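Local structure of apical membrane antigen AMA1 (Toxoplasma gondii ME49, 4YIV) at residues Phe27-Ile37 / Ser293-Gly301; Pro200-His208 / Ala264-Glu272. The protein takes part in host cell invasion as an essential microneme protein of the moving junction, the ring formed between parasite and host cell membranes. All coordinates share one frame; numbering follows the deposited sequence. Where two conformers were deposited one is given.

How the contacts relate
The two contacts illustrate how a chain built on PAN-type folds is held by different chemistry in neighbouring places. Contact 1, the more buried, joins two mostly irregular segments, and backbone groups, glycines and bridging waters do much of the work. Contact 2, partly buried, sets a strand end and its following loop against helix 263-272, with one lysine laid against two aromatic rings and carboxylate and apolar contacts beside it. Their centres are about 17 Å apart, yet they touch: Thr270 of the helix packs on Asn299, Tyr300 and Gly301, and Phe271 meets Ile37 O. Helix 263-272 and strand 300-305 are consecutive elements of the chain. Each contact also carries a cobalt ion bound by a histidine.

Contact 1: residues Phe27-Ile37 / Ser293-Gly301; sequences FNLTHHHQSGI and SGGVGRNYG. With CO (cobalt (II) ion), chain I; NAG (2-acetamido-2-deoxy-beta-D-glucopyranose), chain B.
Tyr300 opens strand 300-305 of a PAN-type antiparallel sheet and sends its hydroxyl into the loop Phe27-Ile37, where Leu29 N donates to Tyr300 OH over 3.2 Å at 151°. With CG anti to the carbonyl carbon (chi1 -49°), the end of the ring comes nearer the loop than the direction of CB would suggest. Leu29 slides past the ring in the opposite sense, its CD1 3.8 Å from Tyr300 CE1. The same CE1 comes to 3.1 Å from Phe27 O. Thr30 is joined to the other segment largely through water: one molecule bonds Thr30 OG1, Tyr300 OH and Gly295 O, linking three polar atoms of which OG1 and the carbonyl lie too far apart to bond directly. Methyl CG2 of Thr30 adds a looser touch on Val296 CG2, at 4.0 Å. Gly294 belongs to a type I' turn, Ser293 to Val296, and trades CA-H...O contacts with Gln34: Gly294 O lies 3.4 Å from Gln34 CA. A second water donates to both Thr30 O and Gly294 O. His31 NE2 and Glu25 bind one cobalt ion. Asn28 forms an Asx motif, its OD1 accepting from His31 N at 3.1 Å from above the carbonyl plane, while ND2 is covalently joined to C1 of the glycan.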
# COMPACT_ATOMS: atom_id res chain seq x y z
N PHE A 27 -0.86 -6.81 -10.25
CA PHE A 27 -1.68 -5.62 -10.17
C PHE A 27 -3.07 -5.90 -9.64
O PHE A 27 -3.87 -4.97 -9.48
CB PHE A 27 -1.77 -4.96 -11.53
CG PHE A 27 -0.45 -4.47 -12.03
CD1 PHE A 27 0.20 -3.46 -11.37
CD2 PHE A 27 0.16 -5.06 -13.14
CE1 PHE A 27 1.43 -3.00 -11.81
CE2 PHE A 27 1.39 -4.61 -13.58
CZ PHE A 27 2.03 -3.58 -12.92
N ASN A 28 -3.39 -7.15 -9.40
CA ASN A 28 -4.71 -7.53 -8.90
C ASN A 28 -4.78 -7.50 -7.40
O ASN A 28 -4.57 -8.47 -6.77
CB ASN A 28 -5.17 -8.88 -9.46
CG ASN A 28 -6.65 -9.14 -9.19
OD1 ASN A 28 -7.24 -8.51 -8.34
ND2 ASN A 28 -7.24 -10.06 -9.93
N LEU A 29 -5.08 -6.35 -6.86
CA LEU A 29 -5.14 -6.19 -5.41
C LEU A 29 -6.32 -6.90 -4.77
O LEU A 29 -6.34 -7.16 -3.56
CB LEU A 29 -5.18 -4.71 -5.06
CG LEU A 29 -3.89 -3.99 -5.44
CD1 LEU A 29 -4.04 -2.47 -5.52
CD2 LEU A 29 -2.78 -4.37 -4.38
N THR A 30 -7.33 -7.24 -5.55
CA THR A 30 -8.41 -8.04 -4.97
C THR A 30 -7.96 -9.48 -4.66
O THR A 30 -8.37 -10.10 -3.67
CB THR A 30 -9.64 -8.10 -5.92
OG1 THR A 30 -10.00 -6.77 -6.31
CG2 THR A 30 -10.79 -8.76 -5.21
N HIS A 31 -7.14 -9.98 -5.58
CA HIS A 31 -6.60 -11.33 -5.57
C HIS A 31 -5.60 -11.59 -4.45
O HIS A 31 -5.73 -12.51 -3.68
CB HIS A 31 -5.97 -11.65 -6.94
CG HIS A 31 -5.50 -13.07 -7.09
ND1 HIS A 31 -6.14 -14.13 -6.49
CD2 HIS A 31 -4.46 -13.59 -7.78
CE1 HIS A 31 -5.51 -15.25 -6.79
NE2 HIS A 31 -4.49 -14.95 -7.57
N HIS A 32 -4.59 -10.76 -4.35
CA HIS A 32 -3.47 -10.96 -3.46
C HIS A 32 -3.60 -10.15 -2.16
O HIS A 32 -3.47 -10.66 -1.07
CB HIS A 32 -2.21 -10.59 -4.24
CG HIS A 32 -2.13 -11.26 -5.56
ND1 HIS A 32 -1.68 -10.65 -6.71
CD2 HIS A 32 -2.46 -12.53 -5.91
CE1 HIS A 32 -1.74 -11.50 -7.71
NE2 HIS A 32 -2.19 -12.65 -7.25
N HIS A 33 -3.87 -8.86 -2.32
CA HIS A 33 -3.90 -8.03 -1.10
C HIS A 33 -5.12 -8.35 -0.22
O HIS A 33 -4.98 -8.56 0.98
CB HIS A 33 -3.89 -6.51 -1.45
CG HIS A 33 -3.92 -5.62 -0.23
ND1 HIS A 33 -2.89 -5.56 0.67
CD2 HIS A 33 -4.87 -4.76 0.23
CE1 HIS A 33 -3.19 -4.71 1.64
NE2 HIS A 33 -4.39 -4.21 1.39
N GLN A 34 -6.31 -8.34 -0.84
CA GLN A 34 -7.54 -8.91 -0.27
C GLN A 34 -8.14 -8.15 0.92
O GLN A 34 -8.96 -8.69 1.67
CB GLN A 34 -7.30 -10.37 0.15
CG GLN A 34 -7.09 -11.28 -1.01
CD GLN A 34 -6.87 -12.70 -0.57
OE1 GLN A 34 -5.74 -13.13 -0.37
NE2 GLN A 34 -7.95 -13.43 -0.38
N SER A 35 -7.79 -6.88 1.08
CA SER A 35 -8.30 -6.11 2.21
C SER A 35 -8.28 -4.63 1.87
O SER A 35 -7.86 -4.26 0.79
CB SER A 35 -7.47 -6.39 3.46
OG SER A 35 -8.18 -6.02 4.63
N GLY A 36 -8.73 -3.79 2.79
CA GLY A 36 -8.63 -2.36 2.60
C GLY A 36 -7.18 -1.92 2.45
O GLY A 36 -6.25 -2.59 2.91
N ILE A 37 -7.00 -0.80 1.77
CA ILE A 37 -5.66 -0.24 1.51
C ILE A 37 -5.54 1.08 2.25
O ILE A 37 -4.58 1.31 2.99
CB ILE A 37 -5.46 -0.04 0.02
CG1 ILE A 37 -5.48 -1.42 -0.67
CG2 ILE A 37 -4.11 0.68 -0.24
CD1 ILE A 37 -5.50 -1.35 -2.15
N SER A 293 -13.80 -4.27 2.40
CA SER A 293 -13.65 -4.00 0.95
C SER A 293 -13.17 -5.20 0.18
O SER A 293 -13.40 -5.30 -1.02
CB SER A 293 -12.65 -2.83 0.74
OG SER A 293 -11.35 -3.25 1.17
N GLY A 294 -12.48 -6.11 0.86
CA GLY A 294 -11.77 -7.19 0.20
C GLY A 294 -10.74 -6.74 -0.83
O GLY A 294 -10.30 -7.56 -1.66
N GLY A 295 -10.36 -5.47 -0.82
CA GLY A 295 -9.38 -4.97 -1.79
C GLY A 295 -10.01 -4.37 -3.03
O GLY A 295 -9.30 -3.89 -3.92
N VAL A 296 -11.34 -4.40 -3.10
CA VAL A 296 -12.07 -3.81 -4.21
C VAL A 296 -12.16 -2.31 -4.06
O VAL A 296 -12.51 -1.82 -2.99
CB VAL A 296 -13.52 -4.38 -4.30
CG1 VAL A 296 -14.25 -3.78 -5.50
CG2 VAL A 296 -13.49 -5.93 -4.35
N GLY A 297 -11.92 -1.58 -5.14
CA GLY A 297 -11.92 -0.14 -5.05
C GLY A 297 -11.19 0.55 -6.18
O GLY A 297 -10.59 -0.12 -7.03
N ARG A 298 -11.27 1.87 -6.23
CA ARG A 298 -10.66 2.67 -7.28
C ARG A 298 -9.21 2.84 -6.87
O ARG A 298 -8.80 3.88 -6.43
CB ARG A 298 -11.35 4.03 -7.33
CG ARG A 298 -10.99 4.87 -8.53
CD ARG A 298 -11.60 6.26 -8.50
NE ARG A 298 -13.04 6.27 -8.49
CZ ARG A 298 -13.80 6.88 -7.58
NH1 ARG A 298 -13.26 7.57 -6.61
NH2 ARG A 298 -15.09 6.82 -7.69
N ASN A 299 -8.48 1.76 -7.03
CA ASN A 299 -7.10 1.60 -6.58
C ASN A 299 -6.02 1.89 -7.64
O ASN A 299 -4.83 1.88 -7.31
CB ASN A 299 -6.86 0.17 -6.12
CG ASN A 299 -7.79 -0.26 -5.03
OD1 ASN A 299 -8.26 0.55 -4.24
ND2 ASN A 299 -8.02 -1.55 -4.95
N TYR A 300 -6.46 2.14 -8.87
CA TYR A 300 -5.59 2.07 -10.04
C TYR A 300 -5.62 3.35 -10.79
O TYR A 300 -6.68 3.99 -10.93
CB TYR A 300 -6.02 0.90 -10.95
CG TYR A 300 -6.21 -0.36 -10.22
CD1 TYR A 300 -5.11 -1.12 -9.84
CD2 TYR A 300 -7.47 -0.80 -9.84
CE1 TYR A 300 -5.24 -2.25 -9.15
CE2 TYR A 300 -7.61 -1.95 -9.12
CZ TYR A 300 -6.49 -2.68 -8.79
OH TYR A 300 -6.58 -3.83 -8.07
N GLY A 301 -4.47 3.78 -11.29
CA GLY A 301 -4.49 4.98 -12.08
C GLY A 301 -3.25 5.20 -12.89
O GLY A 301 -2.25 4.46 -12.75
CO CO I . -2.84 -15.34 -7.89
C1 NAG B . -8.69 -10.38 -10.00
C2 NAG B . -9.40 -10.93 -11.23
C3 NAG B . -10.83 -11.34 -10.91
C4 NAG B . -10.85 -12.26 -9.71
C5 NAG B . -10.13 -11.61 -8.54
C6 NAG B . -10.12 -12.52 -7.32
C7 NAG B . -8.33 -9.78 -13.08
C8 NAG B . -8.40 -8.64 -14.05
N2 NAG B . -9.39 -9.94 -12.29
O3 NAG B . -11.40 -12.01 -12.04
O4 NAG B . -12.20 -12.54 -9.34
O5 NAG B . -8.78 -11.29 -8.90
O6 NAG B . -9.31 -13.67 -7.60
O7 NAG B . -7.36 -10.52 -13.03
O HOH W 1 -8.97 -4.03 -6.60
O HOH W 2 -10.93 -10.17 -1.98
O HOH W 3 -11.43 -6.00 3.78
O HOH W 4 -4.00 -16.39 -9.83
O HOH W 5 -3.44 -17.33 -7.65
O HOH W 6 -1.88 -16.00 -6.11

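Contact 2: residues Pro200-His208 / Ala264-Glu272; sequences PRKSVTENH and AQCWVKTFE. With CO (cobalt (II) ion), chain H.
Lys202 lies across two aromatic side chains of helix 263-272 and loses more surface to this contact than any other residue. Its chain is extended beyond CG and crosses both Trp267 and Phe271 at about a right angle: CD comes to 3.6 Å from Trp267 CZ2, while CE makes a CH-pi contact over the face of the Phe271 ring, 4.0 Å from its centroid. With CG anti to the backbone N (chi1 -178°), the Phe271 ring is carried against the lysine chain, and its edge receives Pro200 CB. Lys202 NZ donates to Ala334 O and to a water, which in turn donates to Trp267 O. Glu272, likewise extended, turns OE1 to Lys202 N, which meets it on the anti side over 3.1 Å at 169°. Its carboxylate also forms a salt bridge with Arg201, modelled too tightly for its exact geometry to be trusted. Trp267 and His208 form an offset edge-to-face pair, the Trp267 edge toward the His208 face, planes at 80°. His208 NE2 donates to Ser203 O over 2.8 Å, fixing the ring as ND1 binds cobalt. Val204 CG1 packs on Ala264 and Val268. With Cys266 bonded to Cys313 of strand 311-316, this is the disulfide-tethered helix on an antiparallel sheet that marks the PAN fold.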
# COMPACT_ATOMS: atom_id res chain seq x y z
N PRO A 200 -4.88 8.36 7.27
CA PRO A 200 -3.78 7.89 6.43
C PRO A 200 -3.41 8.92 5.39
O PRO A 200 -4.29 9.64 4.92
CB PRO A 200 -4.35 6.63 5.76
CG PRO A 200 -5.61 6.28 6.57
CD PRO A 200 -6.12 7.61 7.01
N ARG A 201 -2.14 8.94 5.03
CA ARG A 201 -1.68 9.85 4.02
C ARG A 201 -0.47 9.32 3.26
O ARG A 201 0.32 8.55 3.78
CB ARG A 201 -1.27 11.15 4.71
CG ARG A 201 -1.37 12.40 3.87
CD ARG A 201 -2.74 13.06 4.02
NE ARG A 201 -2.72 14.45 3.61
CZ ARG A 201 -3.14 14.90 2.43
NH1 ARG A 201 -3.07 16.19 2.16
NH2 ARG A 201 -3.62 14.06 1.53
N LYS A 202 -0.36 9.78 2.03
CA LYS A 202 0.79 9.61 1.18
C LYS A 202 1.14 11.06 0.77
O LYS A 202 0.26 11.84 0.54
CB LYS A 202 0.58 8.72 -0.03
CG LYS A 202 0.56 7.25 0.28
CD LYS A 202 0.61 6.42 -0.99
CE LYS A 202 0.49 4.93 -0.72
NZ LYS A 202 0.83 4.06 -1.84
N SER A 203 2.42 11.39 0.73
CA SER A 203 2.87 12.71 0.36
C SER A 203 3.67 12.71 -0.92
O SER A 203 4.36 11.80 -1.18
CB SER A 203 3.74 13.28 1.48
OG SER A 203 4.55 14.32 1.07
N VAL A 204 3.57 13.77 -1.69
CA VAL A 204 4.36 13.85 -2.92
C VAL A 204 5.87 13.88 -2.63
O VAL A 204 6.67 13.45 -3.45
CB VAL A 204 3.99 15.08 -3.79
CG1 VAL A 204 2.58 14.93 -4.25
CG2 VAL A 204 4.16 16.39 -3.04
N THR A 205 6.26 14.31 -1.44
CA THR A 205 7.68 14.39 -1.12
C THR A 205 8.08 13.64 0.13
O THR A 205 9.20 13.19 0.24
CB THR A 205 8.10 15.85 -0.93
OG1 THR A 205 7.25 16.47 0.04
CG2 THR A 205 7.96 16.61 -2.23
N GLU A 206 7.18 13.56 1.11
CA GLU A 206 7.56 13.06 2.44
C GLU A 206 7.27 11.55 2.68
O GLU A 206 6.27 11.03 2.21
CB GLU A 206 6.83 13.87 3.51
CG GLU A 206 7.10 15.37 3.43
CD GLU A 206 8.60 15.68 3.45
OE1 GLU A 206 9.12 16.22 2.45
OE2 GLU A 206 9.26 15.37 4.47
N ASN A 207 8.14 10.88 3.45
CA ASN A 207 7.88 9.54 4.01
C ASN A 207 7.73 8.43 3.00
O ASN A 207 7.02 7.46 3.25
CB ASN A 207 6.65 9.59 4.92
CG ASN A 207 6.92 10.41 6.17
OD1 ASN A 207 8.02 10.34 6.72
ND2 ASN A 207 5.97 11.23 6.57
N HIS A 208 8.45 8.54 1.88
CA HIS A 208 8.49 7.49 0.88
C HIS A 208 9.27 6.30 1.38
O HIS A 208 9.17 5.20 0.86
CB HIS A 208 9.10 8.01 -0.41
CG HIS A 208 8.31 9.10 -1.06
ND1 HIS A 208 8.76 9.77 -2.18
CD2 HIS A 208 7.12 9.66 -0.74
CE1 HIS A 208 7.87 10.68 -2.53
NE2 HIS A 208 6.87 10.64 -1.67
N ALA A 264 3.39 12.91 -9.39
CA ALA A 264 3.33 12.47 -8.00
C ALA A 264 1.94 12.74 -7.40
O ALA A 264 1.48 11.98 -6.55
CB ALA A 264 4.41 13.13 -7.16
N GLN A 265 1.26 13.79 -7.88
CA GLN A 265 -0.11 14.07 -7.43
C GLN A 265 -1.04 12.97 -7.85
O GLN A 265 -1.94 12.61 -7.11
CB GLN A 265 -0.63 15.41 -7.98
CG GLN A 265 0.05 16.61 -7.34
CD GLN A 265 -0.50 17.94 -7.85
OE1 GLN A 265 -1.22 18.00 -8.85
NE2 GLN A 265 -0.16 19.02 -7.14
N CYS A 266 -0.80 12.40 -9.00
CA CYS A 266 -1.60 11.30 -9.47
C CYS A 266 -1.39 10.08 -8.59
O CYS A 266 -2.32 9.45 -8.19
CB CYS A 266 -1.27 10.96 -10.92
SG CYS A 266 -2.32 9.75 -11.69
N TRP A 267 -0.13 9.79 -8.27
CA TRP A 267 0.22 8.66 -7.44
C TRP A 267 -0.48 8.80 -6.09
O TRP A 267 -1.06 7.84 -5.58
CB TRP A 267 1.75 8.58 -7.29
CG TRP A 267 2.19 7.64 -6.20
CD1 TRP A 267 2.16 6.27 -6.22
CD2 TRP A 267 2.77 8.00 -4.93
NE1 TRP A 267 2.66 5.77 -5.05
CE2 TRP A 267 3.04 6.79 -4.25
CE3 TRP A 267 3.08 9.20 -4.31
CZ2 TRP A 267 3.60 6.77 -2.97
CZ3 TRP A 267 3.64 9.17 -3.05
CH2 TRP A 267 3.89 7.96 -2.39
N VAL A 268 -0.46 10.01 -5.54
CA VAL A 268 -1.15 10.26 -4.27
C VAL A 268 -2.65 10.02 -4.41
O VAL A 268 -3.28 9.42 -3.52
CB VAL A 268 -0.91 11.70 -3.77
CG1 VAL A 268 -1.86 12.02 -2.58
CG2 VAL A 268 0.53 11.87 -3.38
N LYS A 269 -3.23 10.46 -5.53
CA LYS A 269 -4.66 10.29 -5.77
C LYS A 269 -5.09 8.83 -5.80
O LYS A 269 -6.20 8.51 -5.38
CB LYS A 269 -5.09 10.99 -7.09
CG LYS A 269 -5.32 12.53 -7.02
CD LYS A 269 -5.90 13.06 -8.37
CE LYS A 269 -6.22 14.54 -8.32
NZ LYS A 269 -7.33 14.84 -7.36
N THR A 270 -4.23 7.92 -6.27
CA THR A 270 -4.67 6.53 -6.33
C THR A 270 -4.87 5.98 -4.92
O THR A 270 -5.66 5.06 -4.73
CB THR A 270 -3.68 5.62 -7.13
OG1 THR A 270 -2.42 5.55 -6.46
CG2 THR A 270 -3.45 6.19 -8.54
N PHE A 271 -4.17 6.56 -3.93
CA PHE A 271 -4.33 6.19 -2.53
C PHE A 271 -5.40 6.99 -1.79
O PHE A 271 -6.08 6.46 -0.90
CB PHE A 271 -3.01 6.38 -1.79
CG PHE A 271 -3.05 5.99 -0.33
CD1 PHE A 271 -3.14 4.67 0.06
CD2 PHE A 271 -2.97 6.97 0.64
CE1 PHE A 271 -3.17 4.34 1.40
CE2 PHE A 271 -3.00 6.65 1.97
CZ PHE A 271 -3.09 5.33 2.36
N GLU A 272 -5.52 8.27 -2.10
CA GLU A 272 -6.34 9.16 -1.27
C GLU A 272 -7.73 9.46 -1.85
O GLU A 272 -8.55 10.05 -1.15
CB GLU A 272 -5.57 10.47 -1.02
CG GLU A 272 -4.29 10.27 -0.19
CD GLU A 272 -3.75 11.55 0.40
OE1 GLU A 272 -2.82 11.49 1.25
OE2 GLU A 272 -4.24 12.63 -0.01
CO CO H . 11.04 9.75 -3.16
O HOH W 7 -0.41 5.33 -4.08
O HOH W 8 10.38 11.89 -4.33
O HOH W 9 10.51 8.78 -5.08
O HOH W 10 11.97 10.09 -1.29